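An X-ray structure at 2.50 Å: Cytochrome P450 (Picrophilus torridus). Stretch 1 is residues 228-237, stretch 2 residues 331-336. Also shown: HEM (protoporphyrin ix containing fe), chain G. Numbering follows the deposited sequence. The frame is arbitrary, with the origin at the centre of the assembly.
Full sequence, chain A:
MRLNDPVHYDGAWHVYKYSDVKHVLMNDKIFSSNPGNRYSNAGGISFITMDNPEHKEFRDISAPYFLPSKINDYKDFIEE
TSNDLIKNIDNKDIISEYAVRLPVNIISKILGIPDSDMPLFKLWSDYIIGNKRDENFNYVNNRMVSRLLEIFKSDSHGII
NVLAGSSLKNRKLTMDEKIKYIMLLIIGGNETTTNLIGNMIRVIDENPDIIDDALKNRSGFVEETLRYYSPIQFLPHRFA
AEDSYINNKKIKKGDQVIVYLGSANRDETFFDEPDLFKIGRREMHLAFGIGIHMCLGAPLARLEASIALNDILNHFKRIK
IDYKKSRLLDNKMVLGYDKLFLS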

# COMPACT_ATOMS: atom_id res chain seq x y z
N TYR A 228 5.94 -12.29 -4.14
CA TYR A 228 5.49 -13.25 -5.10
C TYR A 228 4.19 -12.83 -5.79
O TYR A 228 4.05 -13.03 -7.01
CB TYR A 228 5.41 -14.58 -4.42
CG TYR A 228 4.99 -15.78 -5.20
CD1 TYR A 228 5.93 -16.57 -5.84
CD2 TYR A 228 3.66 -16.24 -5.17
CE1 TYR A 228 5.57 -17.69 -6.55
CE2 TYR A 228 3.28 -17.40 -5.83
CZ TYR A 228 4.24 -18.13 -6.52
OH TYR A 228 3.91 -19.33 -7.15
N TYR A 229 3.27 -12.22 -5.03
CA TYR A 229 2.01 -11.64 -5.55
C TYR A 229 1.92 -10.15 -5.09
O TYR A 229 1.16 -9.79 -4.17
CB TYR A 229 0.85 -12.46 -5.03
CG TYR A 229 0.67 -13.80 -5.70
CD1 TYR A 229 0.23 -14.88 -4.97
CD2 TYR A 229 0.91 -13.99 -7.08
CE1 TYR A 229 0.03 -16.15 -5.56
CE2 TYR A 229 0.71 -15.25 -7.69
CZ TYR A 229 0.25 -16.33 -6.90
OH TYR A 229 0.03 -17.63 -7.40
N SER A 230 2.76 -9.30 -5.71
CA SER A 230 2.96 -7.94 -5.25
C SER A 230 1.67 -7.14 -5.43
O SER A 230 1.15 -7.05 -6.53
CB SER A 230 4.09 -7.26 -6.01
OG SER A 230 5.27 -8.02 -5.91
N PRO A 231 1.14 -6.57 -4.34
CA PRO A 231 -0.14 -5.83 -4.47
C PRO A 231 -0.08 -4.74 -5.54
O PRO A 231 -1.04 -4.55 -6.35
CB PRO A 231 -0.36 -5.27 -3.06
CG PRO A 231 0.31 -6.30 -2.19
CD PRO A 231 1.61 -6.64 -2.95
N ILE A 232 1.06 -4.08 -5.61
CA ILE A 232 1.30 -3.08 -6.65
C ILE A 232 2.26 -3.62 -7.71
O ILE A 232 3.41 -3.95 -7.40
CB ILE A 232 1.86 -1.75 -6.04
CG1 ILE A 232 0.76 -1.19 -5.08
CG2 ILE A 232 2.23 -0.73 -7.18
CD1 ILE A 232 1.09 0.17 -4.53
N GLN A 233 1.79 -3.69 -8.94
CA GLN A 233 2.55 -4.33 -10.01
C GLN A 233 3.52 -3.42 -10.72
O GLN A 233 4.58 -3.88 -11.18
CB GLN A 233 1.60 -5.00 -11.01
CG GLN A 233 0.84 -6.21 -10.42
CD GLN A 233 1.78 -7.40 -10.22
OE1 GLN A 233 2.28 -7.99 -11.20
NE2 GLN A 233 2.05 -7.75 -8.96
N PHE A 234 3.15 -2.14 -10.86
CA PHE A 234 4.05 -1.13 -11.43
C PHE A 234 3.77 0.26 -10.88
O PHE A 234 2.72 0.51 -10.31
CB PHE A 234 4.05 -1.15 -12.95
CG PHE A 234 2.74 -0.78 -13.60
CD1 PHE A 234 2.46 0.54 -13.94
CD2 PHE A 234 1.79 -1.76 -13.93
CE1 PHE A 234 1.25 0.91 -14.61
CE2 PHE A 234 0.62 -1.41 -14.58
CZ PHE A 234 0.34 -0.05 -14.90
N LEU A 235 4.77 1.15 -10.99
CA LEU A 235 4.66 2.55 -10.59
C LEU A 235 4.83 3.32 -11.89
O LEU A 235 5.93 3.30 -12.43
CB LEU A 235 5.80 2.92 -9.69
CG LEU A 235 5.78 2.11 -8.43
CD1 LEU A 235 7.05 2.43 -7.63
CD2 LEU A 235 4.47 2.41 -7.59
N PRO A 236 3.78 3.97 -12.39
CA PRO A 236 3.89 4.67 -13.68
C PRO A 236 4.52 6.06 -13.65
O PRO A 236 4.88 6.60 -14.71
CB PRO A 236 2.42 4.78 -14.17
CG PRO A 236 1.58 4.76 -12.93
CD PRO A 236 2.41 4.07 -11.81
N HIS A 237 4.67 6.66 -12.48
CA HIS A 237 5.02 8.09 -12.48
C HIS A 237 6.46 8.37 -12.08
O HIS A 237 6.73 8.61 -10.90
CB HIS A 237 4.01 8.88 -11.61
CG HIS A 237 2.61 8.86 -12.16
ND1 HIS A 237 2.32 9.15 -13.48
CD2 HIS A 237 1.42 8.53 -11.58
CE1 HIS A 237 1.02 9.02 -13.69
NE2 HIS A 237 0.45 8.66 -12.55
CHA HEM G . 4.56 4.58 -0.80
CHB HEM G . 3.53 -0.12 -1.84
CHC HEM G . 0.84 -0.24 2.31
CHD HEM G . 1.27 4.58 2.98
C1A HEM G . 4.54 3.31 -1.40
C2A HEM G . 5.30 2.92 -2.56
C3A HEM G . 4.99 1.61 -2.82
C4A HEM G . 4.07 1.20 -1.83
CMA HEM G . 5.47 0.58 -3.97
CAA HEM G . 6.29 3.86 -3.34
CBA HEM G . 5.59 4.63 -4.49
CGA HEM G . 6.71 5.37 -5.18
O1A HEM G . 7.93 5.08 -4.93
O2A HEM G . 6.36 6.26 -5.98
C1B HEM G . 2.72 -0.58 -0.78
C2B HEM G . 2.33 -1.94 -0.51
C3B HEM G . 1.59 -1.87 0.64
C4B HEM G . 1.53 -0.53 1.09
CMB HEM G . 2.74 -3.15 -1.46
CAB HEM G . 0.76 -2.87 1.60
CBB HEM G . 0.98 -4.27 1.66
C1C HEM G . 0.73 1.03 3.00
C2C HEM G . 0.11 1.44 4.28
C3C HEM G . 0.26 2.79 4.39
C4C HEM G . 0.91 3.25 3.23
CMC HEM G . -0.63 0.61 5.42
CAC HEM G . -0.19 3.71 5.58
CBC HEM G . -0.95 4.80 5.40
C1D HEM G . 2.22 5.02 2.00
C2D HEM G . 2.69 6.37 1.82
C3D HEM G . 3.68 6.31 0.64
C4D HEM G . 3.73 4.96 0.26
CMD HEM G . 2.28 7.66 2.60
CAD HEM G . 4.53 7.41 -0.08
CBD HEM G . 5.83 7.59 0.74
CGD HEM G . 6.69 8.65 0.11
O1D HEM G . 6.42 9.01 -1.08
O2D HEM G . 7.64 9.14 0.80
NA HEM G . 3.79 2.22 -0.95
NB HEM G . 2.23 0.28 0.25
NC HEM G . 1.22 2.20 2.42
ND HEM G . 2.86 4.19 1.04
FE HEM G . 2.68 2.24 0.84
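Stretch 2 331-336: NKMVLG

Stretch 2 pairs with stretch 1 through a single antiparallel beta bridge, flanked by apolar side-chain packing, and the two stretches together bury 514 Å². Neither segment is a regular helix or strand. The direction follows from the register: by CA positions, Pro-231 lies nearest Leu-335, Ile-232 nearest Val-334 and Gln-233 nearest Met-333, so the chains run oppositely. Two backbone hydrogen bonds frame the bridge between Ile-232 and Val-334: Leu-335 N donates to Pro-231 O at 2.8 Å with an angle of 141° at the hydrogen, and Gln-233 N donates to Met-333 O at 2.8 Å, straighter at 162°. Pro-231 O also lies 3.0 Å from Val-334 CA, a CA-H...O contact. Stretch 2 enters the pairing from a type I turn, Asn-331 to Val-334, whose closing bond from Val-334 N to Asn-331 O is weak at 3.4 Å.

At the turn, Met-333 covers one face of the Phe-234 ring: its CB is 3.7 Å from Phe-234 CZ, and its SD stands 4.8 Å from the ring centroid, 28° off the normal. Met-333 CE reaches Pro-236 CD at 3.9 Å. Further along, Leu-335 CD2 packs 3.8 Å from Tyr-229 CD2 and, at the same distance, approaches Gln-233 NE2, which is held by a 2.7 Å hydrogen bond to Ser-230 O.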

# COMPACT_ATOMS: atom_id res chain seq x y z
N ASN A 331 -7.74 -4.46 -12.88
CA ASN A 331 -6.75 -3.42 -13.12
C ASN A 331 -5.30 -3.99 -13.20
O ASN A 331 -4.84 -4.68 -12.28
CB ASN A 331 -6.91 -2.35 -12.04
CG ASN A 331 -5.89 -1.19 -12.17
OD1 ASN A 331 -5.88 -0.28 -11.32
ND2 ASN A 331 -5.04 -1.21 -13.19
N LYS A 332 -4.56 -3.69 -14.27
CA LYS A 332 -3.23 -4.30 -14.41
C LYS A 332 -2.16 -3.73 -13.47
O LYS A 332 -1.15 -4.35 -13.19
CB LYS A 332 -2.77 -4.33 -15.85
CG LYS A 332 -2.45 -2.96 -16.45
CD LYS A 332 -2.45 -2.99 -18.03
CE LYS A 332 -1.35 -2.01 -18.62
NZ LYS A 332 0.13 -2.38 -18.32
N MET A 333 -2.43 -2.56 -12.93
CA MET A 333 -1.50 -1.92 -12.04
C MET A 333 -1.42 -2.58 -10.64
O MET A 333 -0.46 -2.38 -9.92
CB MET A 333 -1.86 -0.46 -11.91
CG MET A 333 -0.91 0.30 -11.01
SD MET A 333 -1.20 2.12 -11.17
CE MET A 333 -0.38 2.57 -9.58
N VAL A 334 -2.42 -3.37 -10.26
CA VAL A 334 -2.45 -3.93 -8.88
C VAL A 334 -2.79 -5.42 -9.01
O VAL A 334 -3.15 -5.87 -10.09
CB VAL A 334 -3.49 -3.22 -7.97
CG1 VAL A 334 -3.27 -1.71 -7.95
CG2 VAL A 334 -4.92 -3.57 -8.41
N LEU A 335 -2.68 -6.17 -7.92
CA LEU A 335 -2.99 -7.57 -8.00
C LEU A 335 -3.74 -8.03 -6.75
O LEU A 335 -3.22 -7.96 -5.62
CB LEU A 335 -1.70 -8.37 -8.22
CG LEU A 335 -1.80 -9.91 -8.15
CD1 LEU A 335 -2.74 -10.48 -9.23
CD2 LEU A 335 -0.43 -10.59 -8.23
N GLY A 336 -4.97 -8.51 -6.94
CA GLY A 336 -5.79 -8.86 -5.81
C GLY A 336 -7.14 -9.31 -6.27
O GLY A 336 -7.44 -9.34 -7.49